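PDB 1VL4: PmbA-related protein from Thermotoga maritima, which is of uncertain function but belongs to the peptidase U62 (PmbA/TldD) family and may act as a metallopeptidase. Local coordinates for residues Val403-Asn411 / Val437-Ala445. Numbering follows the deposited sequence.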
ATOM      1  N   VAL A 403      -7.384 -26.120  16.382  1.00 20.62           N
ATOM      2  CA  VAL A 403      -8.365 -26.346  15.321  1.00 23.41           C
ATOM      3  C   VAL A 403      -7.809 -25.867  13.969  1.00 24.78           C
ATOM      4  O   VAL A 403      -7.553 -24.692  13.795  1.00 27.78           O
ATOM      5  CB  VAL A 403      -9.714 -25.644  15.657  1.00 23.49           C
ATOM      6  CG1 VAL A 403     -10.701 -25.812  14.532  1.00 29.65           C
ATOM      7  CG2 VAL A 403     -10.302 -26.251  16.910  1.00 26.81           C
ATOM      8  N   GLU A 404      -7.646 -26.816  13.056  1.00 28.52           N
ATOM      9  CA  GLU A 404      -7.134 -26.617  11.697  1.00 29.96           C
ATOM     10  C   GLU A 404      -8.152 -26.079  10.734  1.00 28.38           C
ATOM     11  O   GLU A 404      -9.316 -26.518  10.734  1.00 26.65           O
ATOM     12  CB  GLU A 404      -6.791 -27.967  11.069  1.00 31.35           C
ATOM     13  CG  GLU A 404      -5.592 -28.659  11.599  1.00 37.65           C
ATOM     14  CD  GLU A 404      -4.891 -29.404  10.522  1.00 38.65           C
ATOM     15  OE1 GLU A 404      -4.306 -28.722   9.650  1.00 47.77           O
ATOM     16  OE2 GLU A 404      -4.907 -30.653  10.542  1.00 47.72           O
ATOM     17  N   ASP A 405      -7.682 -25.216   9.841  1.00 25.94           N
ATOM     18  CA  ASP A 405      -8.377 -24.955   8.605  1.00 24.50           C
ATOM     19  C   ASP A 405      -9.800 -24.557   8.885  1.00 23.65           C
ATOM     20  O   ASP A 405     -10.742 -25.212   8.442  1.00 22.78           O
ATOM     21  CB  ASP A 405      -8.353 -26.216   7.732  1.00 27.43           C
ATOM     22  CG  ASP A 405      -6.952 -26.633   7.349  1.00 29.13           C
ATOM     23  OD1 ASP A 405      -6.136 -25.752   6.990  1.00 38.68           O
ATOM     24  OD2 ASP A 405      -6.684 -27.851   7.389  1.00 37.76           O
ATOM     25  N   ILE A 406      -9.972 -23.506   9.673  1.00 22.81           N
ATOM     26  CA  ILE A 406     -11.316 -23.019   9.912  1.00 23.62           C
ATOM     27  C   ILE A 406     -11.529 -21.602   9.401  1.00 22.31           C
ATOM     28  O   ILE A 406     -10.608 -20.797   9.334  1.00 19.84           O
ATOM     29  CB  ILE A 406     -11.732 -23.128  11.396  1.00 23.81           C
ATOM     30  CG1 ILE A 406     -10.691 -22.490  12.310  1.00 24.94           C
ATOM     31  CG2 ILE A 406     -11.987 -24.594  11.735  1.00 24.65           C
ATOM     32  CD1 ILE A 406     -11.267 -22.064  13.642  1.00 30.63           C
ATOM     33  N   THR A 407     -12.765 -21.360   9.004  1.00 22.78           N
ATOM     34  CA  THR A 407     -13.239 -20.061   8.634  1.00 23.67           C
ATOM     35  C   THR A 407     -14.357 -19.670   9.598  1.00 22.18           C
ATOM     36  O   THR A 407     -15.207 -20.483   9.959  1.00 21.19           O
ATOM     37  CB  THR A 407     -13.770 -20.078   7.177  1.00 25.44           C
ATOM     38  OG1 THR A 407     -12.665 -20.227   6.281  1.00 27.26           O
ATOM     39  CG2 THR A 407     -14.521 -18.779   6.830  1.00 29.23           C
ATOM     40  N   ILE A 408     -14.347 -18.412  10.009  1.00 20.86           N
ATOM     41  CA  ILE A 408     -15.473 -17.868  10.710  1.00 20.75           C
ATOM     42  C   ILE A 408     -16.136 -16.855   9.832  1.00 20.66           C
ATOM     43  O   ILE A 408     -15.471 -16.157   9.045  1.00 20.72           O
ATOM     44  CB  ILE A 408     -15.082 -17.221  12.064  1.00 21.68           C
ATOM     45  CG1 ILE A 408     -14.012 -16.153  11.881  1.00 21.00           C
ATOM     46  CG2 ILE A 408     -14.615 -18.301  13.060  1.00 24.23           C
ATOM     47  CD1 ILE A 408     -13.806 -15.349  13.115  1.00 28.43           C
ATOM     48  N   SER A 409     -17.453 -16.767   9.983  1.00 19.90           N
ATOM     49  CA  SER A 409     -18.241 -15.792   9.266  1.00 19.52           C
ATOM     50  C   SER A 409     -19.410 -15.292  10.109  1.00 18.96           C
ATOM     51  O   SER A 409     -19.853 -15.945  11.038  1.00 18.92           O
ATOM     52  CB  SER A 409     -18.757 -16.408   7.980  1.00 18.66           C
ATOM     53  OG  SER A 409     -19.706 -17.393   8.294  1.00 22.40           O
ATOM     54  N   GLY A 410     -19.879 -14.101   9.771  1.00 16.80           N
ATOM     55  CA  GLY A 410     -21.033 -13.526  10.392  1.00 14.67           C
ATOM     56  C   GLY A 410     -21.136 -12.087   9.979  1.00 16.47           C
ATOM     57  O   GLY A 410     -20.554 -11.674   8.962  1.00 15.97           O
ATOM     58  N   ASN A 411     -21.917 -11.348  10.755  1.00 15.36           N
ATOM     59  CA  ASN A 411     -21.995  -9.902  10.667  1.00 15.62           C
ATOM     60  C   ASN A 411     -21.465  -9.346  11.973  1.00 14.72           C
ATOM     61  O   ASN A 411     -21.916  -9.766  13.038  1.00 14.82           O
ATOM     62  CB  ASN A 411     -23.438  -9.447  10.487  1.00 16.13           C
ATOM     63  CG  ASN A 411     -23.541  -7.970  10.135  1.00 21.24           C
ATOM     64  OD1 ASN A 411     -23.353  -7.078  10.986  1.00 20.23           O
ATOM     65  ND2 ASN A 411     -23.853  -7.698   8.873  1.00 14.86           N
ATOM     66  N   VAL A 437     -13.424 -11.816  24.608  1.00 10.19           N
ATOM     67  CA  VAL A 437     -14.875 -11.888  24.806  1.00 10.93           C
ATOM     68  C   VAL A 437     -15.405 -13.274  24.505  1.00 10.98           C
ATOM     69  O   VAL A 437     -14.796 -14.066  23.723  1.00 11.88           O
ATOM     70  CB  VAL A 437     -15.648 -10.884  23.894  1.00 12.27           C
ATOM     71  CG1 VAL A 437     -15.237  -9.461  24.208  1.00 10.62           C
ATOM     72  CG2 VAL A 437     -15.449 -11.219  22.376  1.00 10.42           C
ATOM     73  N   LEU A 438     -16.530 -13.580  25.156  1.00 10.00           N
ATOM     74  CA  LEU A 438     -17.353 -14.728  24.853  1.00 10.18           C
ATOM     75  C   LEU A 438     -18.576 -14.331  24.005  1.00  9.80           C
ATOM     76  O   LEU A 438     -19.412 -13.507  24.416  1.00  9.47           O
ATOM     77  CB  LEU A 438     -17.807 -15.425  26.136  1.00  8.94           C
ATOM     78  CG  LEU A 438     -18.736 -16.602  25.884  1.00 17.04           C
ATOM     79  CD1 LEU A 438     -18.082 -17.667  24.969  1.00 15.20           C
ATOM     80  CD2 LEU A 438     -19.159 -17.176  27.227  1.00 21.54           C
ATOM     81  N   VAL A 439     -18.627 -14.918  22.808  1.00 11.08           N
ATOM     82  CA  VAL A 439     -19.687 -14.687  21.830  1.00 11.28           C
ATOM     83  C   VAL A 439     -20.604 -15.939  21.889  1.00 13.05           C
ATOM     84  O   VAL A 439     -20.142 -17.101  21.749  1.00 11.87           O
ATOM     85  CB  VAL A 439     -19.100 -14.456  20.385  1.00 11.32           C
ATOM     86  CG1 VAL A 439     -20.197 -14.126  19.365  1.00  7.98           C
ATOM     87  CG2 VAL A 439     -18.060 -13.390  20.360  1.00  9.82           C
ATOM     88  N   GLU A 440     -21.892 -15.694  22.127  1.00 14.79           N
ATOM     89  CA  GLU A 440     -22.879 -16.762  22.305  1.00 15.68           C
ATOM     90  C   GLU A 440     -22.777 -17.895  21.285  1.00 18.13           C
ATOM     91  O   GLU A 440     -22.813 -19.120  21.635  1.00 18.65           O
ATOM     92  CB  GLU A 440     -24.280 -16.168  22.247  1.00 16.30           C
ATOM     93  CG  GLU A 440     -25.420 -17.168  22.490  1.00 29.01           C
ATOM     94  CD  GLU A 440     -25.697 -17.476  23.959  1.00 35.91           C
ATOM     95  OE1 GLU A 440     -24.775 -17.337  24.801  1.00 44.62           O
ATOM     96  OE2 GLU A 440     -26.851 -17.873  24.254  1.00 42.55           O
ATOM     97  N   VAL A 441     -22.762 -17.505  20.022  1.00 16.86           N
ATOM     98  CA  VAL A 441     -22.594 -18.463  18.959  1.00 15.64           C
ATOM     99  C   VAL A 441     -22.099 -17.750  17.704  1.00 15.07           C
ATOM    100  O   VAL A 441     -22.482 -16.622  17.440  1.00 14.89           O
ATOM    101  CB  VAL A 441     -23.913 -19.297  18.719  1.00 18.22           C
ATOM    102  CG1 VAL A 441     -25.055 -18.440  18.207  1.00 23.36           C
ATOM    103  CG2 VAL A 441     -23.683 -20.427  17.770  1.00 18.48           C
ATOM    104  N   LEU A 442     -21.251 -18.418  16.932  1.00 13.07           N
ATOM    105  CA  LEU A 442     -20.805 -17.887  15.654  1.00 14.17           C
ATOM    106  C   LEU A 442     -20.742 -19.012  14.629  1.00 12.28           C
ATOM    107  O   LEU A 442     -20.565 -20.169  14.991  1.00  8.51           O
ATOM    108  CB  LEU A 442     -19.424 -17.283  15.845  1.00 15.57           C
ATOM    109  CG  LEU A 442     -19.032 -16.026  15.102  1.00 23.25           C
ATOM    110  CD1 LEU A 442     -19.987 -14.844  15.371  1.00 21.45           C
ATOM    111  CD2 LEU A 442     -17.569 -15.712  15.517  1.00 21.41           C
ATOM    112  N   ASP A 443     -20.888 -18.658  13.357  1.00 14.34           N
ATOM    113  CA  ASP A 443     -20.746 -19.624  12.264  1.00 15.88           C
ATOM    114  C   ASP A 443     -19.286 -19.954  12.025  1.00 15.02           C
ATOM    115  O   ASP A 443     -18.489 -19.064  11.728  1.00 14.85           O
ATOM    116  CB  ASP A 443     -21.350 -19.089  10.953  1.00 17.81           C
ATOM    117  CG  ASP A 443     -22.855 -18.945  11.020  1.00 22.89           C
ATOM    118  OD1 ASP A 443     -23.382 -18.465  12.044  1.00 35.57           O
ATOM    119  OD2 ASP A 443     -23.520 -19.334  10.048  1.00 32.08           O
ATOM    120  N   VAL A 444     -18.955 -21.229  12.146  1.00 15.47           N
ATOM    121  CA  VAL A 444     -17.624 -21.744  11.890  1.00 17.12           C
ATOM    122  C   VAL A 444     -17.697 -22.779  10.733  1.00 18.09           C
ATOM    123  O   VAL A 444     -18.596 -23.641  10.713  1.00 17.85           O
ATOM    124  CB  VAL A 444     -17.068 -22.429  13.160  1.00 17.82           C
ATOM    125  CG1 VAL A 444     -15.630 -22.929  12.940  1.00 20.66           C
ATOM    126  CG2 VAL A 444     -17.140 -21.474  14.365  1.00 18.00           C
ATOM    127  N   ALA A 445     -16.764 -22.711   9.783  1.00 17.27           N
ATOM    128  CA  ALA A 445     -16.711 -23.700   8.688  1.00 18.73           C
ATOM    129  C   ALA A 445     -15.437 -24.522   8.754  1.00 20.61           C
ATOM    130  O   ALA A 445     -14.369 -23.951   9.008  1.00 23.32           O
ATOM    131  CB  ALA A 445     -16.804 -23.006   7.365  1.00 18.73           C
TER
HETATM  132  O   HOH W   1     -22.276 -15.952  12.623  1.00 24.21           O
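I408 and V444 face each other across two antiparallel strands as a non-hydrogen-bonded pair, their side chains on the buried face of the sheet. The gamma branches meet there, CG2 of I408 lying 4.3 Å from CG2 of V444. The other methyl of V444, CG1, is anti to the backbone N (chi1 -177°), which aims it diagonally across to I406 on the partner strand; the two side chains cross obliquely, CG1 of V444 4.2 Å from CG2 of I406. L442 adds CD2 at the far end of I408, a looser touch on CD1. On the other face S409 and D443 lie side by side, OG of S409 3.6 Å from CB of D443, and T407 lies beside A445. The pairing belongs to the mixed sheet of the C-terminal PmbA/TldA domain, in which 406-411 runs between strand 384-395 and the last strand, 437-444, itself bordered by strand 233-239. Main-chain bonds set the register: T407 and A445 bond reciprocally, A445 N reaching T407 O at 2.7 Å, while S409 N reaches D443 O at 3.1 Å. At the same S409/D443 pair the return bond is not direct: a water donates to S409 O at 2.9 Å and accepts from D443 N at 3.1 Å, where the strands, inclined at 128°, begin to diverge.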